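Local coordinates for long form salivary protein D7L1 (Anopheles stephensi, PDB 3NHI), which binds and sequesters host mediators such as cysteinyl leukotrienes, and binds stable thromboxane A2 analogues, aiding blood feeding by the female mosquito, at residues A[6-11]-A[130-134]; A[11-15]-A[54-59]. All coordinates share one frame; numbering follows the deposited sequence.

Both contacts are buried and both use helix 8-22, sharing Ala-11; contact 2 is nested along the chain inside the loop that contact 1 closes, and their centres lie about 9 Å apart. Contact 1 sets the start of that helix against the loop 130-134 and is largely polar: an imidazole, backbone carbonyls, a bridging water and the hydroxyl of the bound fatty acid. Contact 2, one turn further on, is apolar helix packing against 54-59, with the hydrocarbon part of the ligand along its aromatic and aliphatic side chains. A probable hydrogen bond from Tyr-15 OH to Tyr-131 O, 2.7 Å long, joins the two.

Contact 1: residues A[6-11]-A[130-134]; sequences LDAEQA and LYHGT. With EAH ((5S,7E,9E,11Z,14Z)-5-hydroxyicosa-7,9,11,14-tetraenoic acid), chain B.
The imidazole of His-132 lies against the first turn of helix 8-22, its CD2 3.5 Å from the carbonyl carbon of Asp-7 and its CB 4.2 Å from Ala-8 CB. With chi1 at -41° CG sits anti to its own carbonyl carbon, and this carries the ring to the chain just ahead of the helix. There His-132 NE2 donates to Leu-6 O over 2.9 Å. The acceptor lies in the ring plane and the donor in the carbonyl plane, but the bond is bent, with an N-H...O angle of 132°. Asp-7 and Gln-10 form a capping box at this helix start: Gln-10 N gives its hydrogen to Asp-7 OD1 nearly along the C-O axis, and Asp-7 N returns one to Gln-10 OE1 at 2.9 Å. Ala-11 CB comes within 3.3 Å of Tyr-131 O. A water donates to both Ala-8 O and His-132 O, bridging helix and loop. On the pocket side, the C5 hydroxyl of the fatty acid, O3, donates to Gly-133 O over 3.0 Å; Gly-133 also belongs to the leukotriene C4 site. Tyr-81 from helix 73-85 meets the His-132 ring edge-to-face, and Gln-77 of the same helix bonds Leu-6 N and Leu-130 O.

Contact 2: residues A[11-15]-A[54-59]; sequences ALYVY and CVLTGL. With EAH ((5S,7E,9E,11Z,14Z)-5-hydroxyicosa-7,9,11,14-tetraenoic acid), chain B.
Tyr-15 points across the C4-C8 part of the bound fatty acid, and its CB already touches ligand C6. Tyr-15 CG and CD1 each lie 3.7 Å from ligand C8, which sits over one face of the ring, while CD2 keeps to C6. Further out, Tyr-15 CE1 reaches Val-55 CG1 at 3.8 Å; that methyl is at the ring edge, and the two side chains cross at about a right angle. Tyr-15 OH ends the path 3.8 Å from Leu-59 CD1, with Tyr-131 O as its probable hydrogen-bond partner. One residue earlier, Val-14 faces the other helix: CG1, anti to the backbone N (chi1 168°), lies 3.7 Å from Gly-58 CA, and CG2 is 3.4 Å from Gly-58 O. Val-14 CG1 packs directly on the glycine backbone, and the two helix backbones approach to 5.3 Å between the CA atoms of Val-14 and Gly-58. Leu-59 splits its branches: CD2 packs on Val-14 CG1 and Ala-11, CD1 on ligand C20. Val-55 CB meets C15, helping to line the hydrocarbon pocket of this odorant-binding-type, all-helical fold. Segments 11-15 and 54-58 run roughly antiparallel (154°); the Cys-18 to Cys-54 disulfide ties their parent helices, 8-22 and 46-58, and Leu-56, on ligand C17, also packs on Tyr-62 of strand 62-63.

Contact 1: residues A[6-11]-A[130-134]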
ATOM      1  N   LEU A   6       7.988  -2.637   9.503  1.00  5.22           N
ATOM      2  CA  LEU A   6       7.277  -2.821   8.238  1.00  5.35           C
ATOM      3  C   LEU A   6       7.902  -3.925   7.397  1.00  4.82           C
ATOM      4  O   LEU A   6       9.130  -3.974   7.229  1.00  5.16           O
ATOM      5  CB  LEU A   6       7.254  -1.507   7.448  1.00  6.03           C
ATOM      6  CG  LEU A   6       6.594  -0.337   8.201  1.00  7.99           C
ATOM      7  CD1 LEU A   6       6.687   0.981   7.433  1.00 11.34           C
ATOM      8  CD2 LEU A   6       5.139  -0.654   8.623  1.00  9.38           C
ATOM      9  N   ASP A   7       7.049  -4.802   6.880  1.00  4.64           N
ATOM     10  CA  ASP A   7       7.515  -5.864   6.001  1.00  4.68           C
ATOM     11  C   ASP A   7       7.682  -5.397   4.554  1.00  4.57           C
ATOM     12  O   ASP A   7       7.442  -4.234   4.240  1.00  4.30           O
ATOM     13  CB  ASP A   7       6.641  -7.125   6.145  1.00  5.13           C
ATOM     14  CG  ASP A   7       5.266  -6.996   5.501  1.00  6.40           C
ATOM     15  OD1 ASP A   7       5.098  -6.253   4.510  1.00  5.60           O
ATOM     16  OD2 ASP A   7       4.341  -7.698   5.969  1.00  8.05           O
ATOM     17  N   ALA A   8       8.107  -6.299   3.674  1.00  4.55           N
ATOM     18  CA  ALA A   8       8.387  -5.883   2.295  1.00  4.90           C
ATOM     19  C   ALA A   8       7.163  -5.370   1.537  1.00  4.66           C
ATOM     20  O   ALA A   8       7.281  -4.414   0.750  1.00  5.02           O
ATOM     21  CB  ALA A   8       9.063  -7.012   1.527  1.00  5.14           C
ATOM     22  N   GLU A   9       6.008  -5.996   1.752  1.00  4.75           N
ATOM     23  CA  GLU A   9       4.785  -5.543   1.103  1.00  4.59           C
ATOM     24  C   GLU A   9       4.364  -4.170   1.635  1.00  4.42           C
ATOM     25  O   GLU A   9       3.906  -3.314   0.874  1.00  4.22           O
ATOM     26  CB  GLU A   9       3.647  -6.554   1.286  1.00  4.60           C
ATOM     27  CG  GLU A   9       2.302  -6.117   0.671  1.00  5.77           C
ATOM     28  CD  GLU A   9       1.498  -5.132   1.527  1.00  5.45           C
ATOM     29  OE1 GLU A   9       1.596  -5.153   2.773  1.00  6.13           O
ATOM     30  OE2 GLU A   9       0.726  -4.346   0.936  1.00  6.30           O
ATOM     31  N   GLN A  10       4.515  -3.965   2.942  1.00  4.17           N
ATOM     32  CA  GLN A  10       4.098  -2.707   3.538  1.00  4.04           C
ATOM     33  C   GLN A  10       4.959  -1.560   3.026  1.00  4.54           C
ATOM     34  O   GLN A  10       4.452  -0.462   2.750  1.00  4.55           O
ATOM     35  CB  GLN A  10       4.157  -2.810   5.048  1.00  4.31           C
ATOM     36  CG  GLN A  10       3.077  -3.695   5.619  1.00  5.90           C
ATOM     37  CD  GLN A  10       3.296  -3.866   7.094  1.00  7.54           C
ATOM     38  OE1 GLN A  10       4.262  -4.475   7.521  1.00  6.80           O
ATOM     39  NE2 GLN A  10       2.435  -3.246   7.896  1.00 12.07           N
ATOM     40  N   ALA A  11       6.256  -1.811   2.883  1.00  4.57           N
ATOM     41  CA  ALA A  11       7.151  -0.811   2.300  1.00  4.94           C
ATOM     42  C   ALA A  11       6.829  -0.548   0.821  1.00  4.58           C
ATOM     43  O   ALA A  11       6.771   0.619   0.394  1.00  4.85           O
ATOM     44  CB  ALA A  11       8.608  -1.228   2.469  1.00  5.20           C
ATOM     45  N   LEU A 130      17.197  -1.547   5.188  1.00  4.87           N
ATOM     46  CA  LEU A 130      16.271  -1.606   6.323  1.00  5.11           C
ATOM     47  C   LEU A 130      14.815  -1.599   5.897  1.00  4.55           C
ATOM     48  O   LEU A 130      13.995  -2.318   6.470  1.00  5.17           O
ATOM     49  CB  LEU A 130      16.511  -0.459   7.312  1.00  4.95           C
ATOM     50  CG  LEU A 130      17.900  -0.413   7.935  1.00  5.27           C
ATOM     51  CD1 LEU A 130      17.918   0.644   9.024  1.00  7.01           C
ATOM     52  CD2 LEU A 130      18.324  -1.774   8.484  1.00  6.92           C
ATOM     53  N   TYR A 131      14.493  -0.775   4.900  1.00  4.72           N
ATOM     54  CA  TYR A 131      13.108  -0.561   4.485  1.00  4.95           C
ATOM     55  C   TYR A 131      12.754  -1.214   3.148  1.00  5.47           C
ATOM     56  O   TYR A 131      11.829  -0.776   2.451  1.00  5.29           O
ATOM     57  CB  TYR A 131      12.767   0.941   4.491  1.00  5.23           C
ATOM     58  CG  TYR A 131      12.745   1.538   5.886  1.00  4.42           C
ATOM     59  CD1 TYR A 131      11.595   1.468   6.682  1.00  4.95           C
ATOM     60  CD2 TYR A 131      13.880   2.156   6.427  1.00  5.30           C
ATOM     61  CE1 TYR A 131      11.576   2.004   7.981  1.00  5.27           C
ATOM     62  CE2 TYR A 131      13.863   2.692   7.715  1.00  5.78           C
ATOM     63  CZ  TYR A 131      12.719   2.619   8.485  1.00  5.41           C
ATOM     64  OH  TYR A 131      12.717   3.143   9.756  1.00  6.56           O
ATOM     65  N   HIS A 132      13.480  -2.271   2.799  1.00  5.59           N
ATOM     66  CA  HIS A 132      13.091  -3.153   1.684  1.00  5.82           C
ATOM     67  C   HIS A 132      12.963  -2.384   0.376  1.00  6.31           C
ATOM     68  O   HIS A 132      11.996  -2.538  -0.381  1.00  6.21           O
ATOM     69  CB  HIS A 132      11.810  -3.926   2.043  1.00  5.68           C
ATOM     70  CG  HIS A 132      11.798  -4.406   3.463  1.00  5.19           C
ATOM     71  ND1 HIS A 132      12.801  -5.193   3.989  1.00  4.99           N
ATOM     72  CD2 HIS A 132      10.918  -4.192   4.468  1.00  5.59           C
ATOM     73  CE1 HIS A 132      12.541  -5.440   5.261  1.00  6.02           C
ATOM     74  NE2 HIS A 132      11.395  -4.859   5.572  1.00  5.33           N
ATOM     75  N   GLY A 133      13.966  -1.546   0.135  1.00  6.24           N
ATOM     76  CA  GLY A 133      14.003  -0.666  -1.024  1.00  7.26           C
ATOM     77  C   GLY A 133      14.914  -1.112  -2.158  1.00  7.77           C
ATOM     78  O   GLY A 133      15.272  -0.298  -3.013  1.00  8.97           O
ATOM     79  N   THR A 134      15.286  -2.392  -2.174  1.00  8.46           N
ATOM     80  CA  THR A 134      15.955  -2.992  -3.336  1.00  9.29           C
ATOM     81  C   THR A 134      15.167  -4.219  -3.763  1.00  9.63           C
ATOM     82  O   THR A 134      14.592  -4.911  -2.924  1.00  9.27           O
ATOM     83  CB  THR A 134      17.414  -3.419  -3.036  1.00  9.52           C
ATOM     84  OG1 THR A 134      17.428  -4.546  -2.146  1.00 10.45           O
ATOM     85  CG2 THR A 134      18.223  -2.252  -2.438  1.00 10.44           C
TER
HETATM   86  O1  EAH B   1      10.408  -5.220  -4.987  1.00 16.83           O
HETATM   87  C1  EAH B   1      10.715  -4.012  -5.156  1.00 19.78           C
HETATM   88  O2  EAH B   1      10.428  -3.381  -6.202  1.00 20.15           O
HETATM   89  C2  EAH B   1      11.453  -3.294  -4.043  1.00 20.85           C
HETATM   90  C3  EAH B   1      12.051  -1.975  -4.536  1.00 23.82           C
HETATM   91  C4  EAH B   1      11.111  -0.801  -4.273  1.00 25.89           C
HETATM   92  C5  EAH B   1      11.710   0.484  -4.804  1.00 27.40           C
HETATM   93  O3  EAH B   1      12.731   0.842  -4.025  1.00 28.84           O
HETATM   94  C6  EAH B   1      10.658   1.590  -4.819  1.00 27.81           C
HETATM   95  C7  EAH B   1      11.266   2.931  -5.198  1.00 28.00           C
HETATM   96  C8  EAH B   1      11.329   3.839  -3.988  1.00 28.30           C
HETATM   97  C9  EAH B   1      12.111   5.028  -4.306  1.00 28.70           C
HETATM   98  C10 EAH B   1      12.331   5.757  -3.213  1.00 28.51           C
HETATM   99  C11 EAH B   1      13.120   6.928  -3.586  1.00 28.90           C
HETATM  100  C12 EAH B   1      13.582   7.820  -2.706  1.00 29.13           C
HETATM  101  C13 EAH B   1      13.327   7.737  -1.219  1.00 29.15           C
HETATM  102  C14 EAH B   1      12.115   8.587  -0.904  1.00 28.77           C
HETATM  103  C15 EAH B   1      12.018   9.399   0.151  1.00 29.04           C
HETATM  104  C16 EAH B   1      13.108   9.563   1.183  1.00 28.83           C
HETATM  105  C17 EAH B   1      12.755   8.730   2.406  1.00 27.87           C
HETATM  106  C18 EAH B   1      13.429   7.367   2.342  1.00 27.00           C
HETATM  107  C19 EAH B   1      13.450   6.720   3.717  1.00 26.83           C
HETATM  108  C20 EAH B   1      14.030   5.326   3.644  1.00 26.27           C
HETATM  109  O   HOH W   1       9.510  -3.666  -0.796  1.00  8.82           O

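Contact 2: residues A[11-15]-A[54-59]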
ATOM      1  N   ALA A  11       6.256  -1.811   2.883  1.00  4.57           N
ATOM      2  CA  ALA A  11       7.151  -0.811   2.300  1.00  4.94           C
ATOM      3  C   ALA A  11       6.829  -0.548   0.821  1.00  4.58           C
ATOM      4  O   ALA A  11       6.771   0.619   0.394  1.00  4.85           O
ATOM      5  CB  ALA A  11       8.608  -1.228   2.469  1.00  5.20           C
ATOM      6  N   LEU A  12       6.621  -1.619   0.048  1.00  4.61           N
ATOM      7  CA  LEU A  12       6.303  -1.475  -1.375  1.00  4.68           C
ATOM      8  C   LEU A  12       5.019  -0.674  -1.570  1.00  4.72           C
ATOM      9  O   LEU A  12       4.922   0.161  -2.485  1.00  5.00           O
ATOM     10  CB  LEU A  12       6.194  -2.842  -2.051  1.00  5.04           C
ATOM     11  CG  LEU A  12       6.253  -2.802  -3.585  1.00  5.84           C
ATOM     12  CD1 LEU A  12       7.609  -2.312  -4.102  1.00  8.01           C
ATOM     13  CD2 LEU A  12       5.940  -4.167  -4.166  1.00  7.40           C
ATOM     14  N   TYR A  13       4.036  -0.920  -0.701  1.00  4.63           N
ATOM     15  CA  TYR A  13       2.794  -0.158  -0.730  1.00  5.39           C
ATOM     16  C   TYR A  13       3.055   1.335  -0.566  1.00  5.55           C
ATOM     17  O   TYR A  13       2.531   2.159  -1.328  1.00  5.34           O
ATOM     18  CB  TYR A  13       1.817  -0.645   0.350  1.00  5.25           C
ATOM     19  CG  TYR A  13       0.519   0.131   0.312  1.00  5.06           C
ATOM     20  CD1 TYR A  13      -0.555  -0.313  -0.462  1.00  5.57           C
ATOM     21  CD2 TYR A  13       0.382   1.334   1.013  1.00  5.54           C
ATOM     22  CE1 TYR A  13      -1.728   0.426  -0.534  1.00  5.93           C
ATOM     23  CE2 TYR A  13      -0.776   2.075   0.945  1.00  6.16           C
ATOM     24  CZ  TYR A  13      -1.834   1.609   0.178  1.00  6.80           C
ATOM     25  OH  TYR A  13      -3.000   2.349   0.106  1.00  8.04           O
ATOM     26  N   VAL A  14       3.872   1.689   0.424  1.00  5.27           N
ATOM     27  CA  VAL A  14       4.252   3.085   0.631  1.00  5.48           C
ATOM     28  C   VAL A  14       4.920   3.689  -0.602  1.00  5.48           C
ATOM     29  O   VAL A  14       4.534   4.766  -1.061  1.00  5.26           O
ATOM     30  CB  VAL A  14       5.152   3.238   1.867  1.00  5.46           C
ATOM     31  CG1 VAL A  14       5.775   4.639   1.916  1.00  6.47           C
ATOM     32  CG2 VAL A  14       4.358   2.941   3.124  1.00  6.19           C
ATOM     33  N   TYR A  15       5.905   2.993  -1.159  1.00  5.30           N
ATOM     34  CA  TYR A  15       6.594   3.539  -2.329  1.00  5.92           C
ATOM     35  C   TYR A  15       5.621   3.763  -3.486  1.00  5.97           C
ATOM     36  O   TYR A  15       5.600   4.845  -4.080  1.00  6.70           O
ATOM     37  CB  TYR A  15       7.764   2.649  -2.778  1.00  5.92           C
ATOM     38  CG  TYR A  15       8.801   2.385  -1.693  1.00  5.72           C
ATOM     39  CD1 TYR A  15       9.313   3.429  -0.914  1.00  5.84           C
ATOM     40  CD2 TYR A  15       9.273   1.098  -1.456  1.00  6.94           C
ATOM     41  CE1 TYR A  15      10.252   3.194   0.080  1.00  5.72           C
ATOM     42  CE2 TYR A  15      10.218   0.849  -0.456  1.00  5.72           C
ATOM     43  CZ  TYR A  15      10.703   1.907   0.297  1.00  5.39           C
ATOM     44  OH  TYR A  15      11.623   1.697   1.292  1.00  6.31           O
ATOM     45  N   CYS A  54       5.909  12.176   1.776  1.00  5.58           N
ATOM     46  CA  CYS A  54       5.026  11.023   1.655  1.00  5.05           C
ATOM     47  C   CYS A  54       5.715   9.725   2.084  1.00  4.85           C
ATOM     48  O   CYS A  54       5.151   8.938   2.850  1.00  5.59           O
ATOM     49  CB  CYS A  54       4.511  10.926   0.220  1.00  5.04           C
ATOM     50  SG  CYS A  54       3.315   9.602  -0.065  1.00  6.54           S
ATOM     51  N   VAL A  55       6.937   9.515   1.610  1.00  5.10           N
ATOM     52  CA  VAL A  55       7.631   8.270   1.922  1.00  5.34           C
ATOM     53  C   VAL A  55       8.067   8.223   3.386  1.00  5.29           C
ATOM     54  O   VAL A  55       7.907   7.195   4.045  1.00  5.23           O
ATOM     55  CB  VAL A  55       8.809   8.018   0.979  1.00  5.46           C
ATOM     56  CG1 VAL A  55       9.585   6.755   1.380  1.00  6.14           C
ATOM     57  CG2 VAL A  55       8.308   7.885  -0.452  1.00  6.78           C
ATOM     58  N   LEU A  56       8.582   9.341   3.900  1.00  5.22           N
ATOM     59  CA  LEU A  56       8.966   9.401   5.307  1.00  5.59           C
ATOM     60  C   LEU A  56       7.765   9.122   6.217  1.00  5.33           C
ATOM     61  O   LEU A  56       7.886   8.420   7.235  1.00  5.37           O
ATOM     62  CB  LEU A  56       9.605  10.759   5.650  1.00  5.57           C
ATOM     63  CG  LEU A  56      10.997  11.019   5.064  1.00  5.70           C
ATOM     64  CD1 LEU A  56      11.316  12.499   5.073  1.00  7.37           C
ATOM     65  CD2 LEU A  56      12.066  10.248   5.826  1.00  7.17           C
ATOM     66  N   THR A  57       6.601   9.651   5.841  1.00  5.22           N
ATOM     67  CA  THR A  57       5.386   9.423   6.611  1.00  5.38           C
ATOM     68  C   THR A  57       4.934   7.968   6.505  1.00  4.89           C
ATOM     69  O   THR A  57       4.621   7.344   7.506  1.00  5.29           O
ATOM     70  CB  THR A  57       4.277  10.375   6.138  1.00  5.00           C
ATOM     71  OG1 THR A  57       4.726  11.720   6.335  1.00  5.79           O
ATOM     72  CG2 THR A  57       2.963  10.147   6.915  1.00  6.53           C
ATOM     73  N   GLY A  58       4.919   7.437   5.287  1.00  5.00           N
ATOM     74  CA  GLY A  58       4.461   6.062   5.065  1.00  5.01           C
ATOM     75  C   GLY A  58       5.342   5.024   5.749  1.00  4.93           C
ATOM     76  O   GLY A  58       4.839   4.044   6.299  1.00  5.77           O
ATOM     77  N   LEU A  59       6.659   5.235   5.706  1.00  5.48           N
ATOM     78  CA  LEU A  59       7.574   4.325   6.399  1.00  5.74           C
ATOM     79  C   LEU A  59       7.607   4.585   7.902  1.00  6.00           C
ATOM     80  O   LEU A  59       8.264   3.852   8.650  1.00  6.18           O
ATOM     81  CB  LEU A  59       8.985   4.410   5.809  1.00  6.07           C
ATOM     82  CG  LEU A  59       9.131   4.035   4.330  1.00  6.19           C
ATOM     83  CD1 LEU A  59      10.588   4.190   3.934  1.00  6.99           C
ATOM     84  CD2 LEU A  59       8.661   2.609   4.034  1.00  7.19           C
TER
HETATM   85  O1  EAH B   1      10.408  -5.220  -4.987  1.00 16.83           O
HETATM   86  C1  EAH B   1      10.715  -4.012  -5.156  1.00 19.78           C
HETATM   87  O2  EAH B   1      10.428  -3.381  -6.202  1.00 20.15           O
HETATM   88  C2  EAH B   1      11.453  -3.294  -4.043  1.00 20.85           C
HETATM   89  C3  EAH B   1      12.051  -1.975  -4.536  1.00 23.82           C
HETATM   90  C4  EAH B   1      11.111  -0.801  -4.273  1.00 25.89           C
HETATM   91  C5  EAH B   1      11.710   0.484  -4.804  1.00 27.40           C
HETATM   92  O3  EAH B   1      12.731   0.842  -4.025  1.00 28.84           O
HETATM   93  C6  EAH B   1      10.658   1.590  -4.819  1.00 27.81           C
HETATM   94  C7  EAH B   1      11.266   2.931  -5.198  1.00 28.00           C
HETATM   95  C8  EAH B   1      11.329   3.839  -3.988  1.00 28.30           C
HETATM   96  C9  EAH B   1      12.111   5.028  -4.306  1.00 28.70           C
HETATM   97  C10 EAH B   1      12.331   5.757  -3.213  1.00 28.51           C
HETATM   98  C11 EAH B   1      13.120   6.928  -3.586  1.00 28.90           C
HETATM   99  C12 EAH B   1      13.582   7.820  -2.706  1.00 29.13           C
HETATM  100  C13 EAH B   1      13.327   7.737  -1.219  1.00 29.15           C
HETATM  101  C14 EAH B   1      12.115   8.587  -0.904  1.00 28.77           C
HETATM  102  C15 EAH B   1      12.018   9.399   0.151  1.00 29.04           C
HETATM  103  C16 EAH B   1      13.108   9.563   1.183  1.00 28.83           C
HETATM  104  C17 EAH B   1      12.755   8.730   2.406  1.00 27.87           C
HETATM  105  C18 EAH B   1      13.429   7.367   2.342  1.00 27.00           C
HETATM  106  C19 EAH B   1      13.450   6.720   3.717  1.00 26.83           C
HETATM  107  C20 EAH B   1      14.030   5.326   3.644  1.00 26.27           C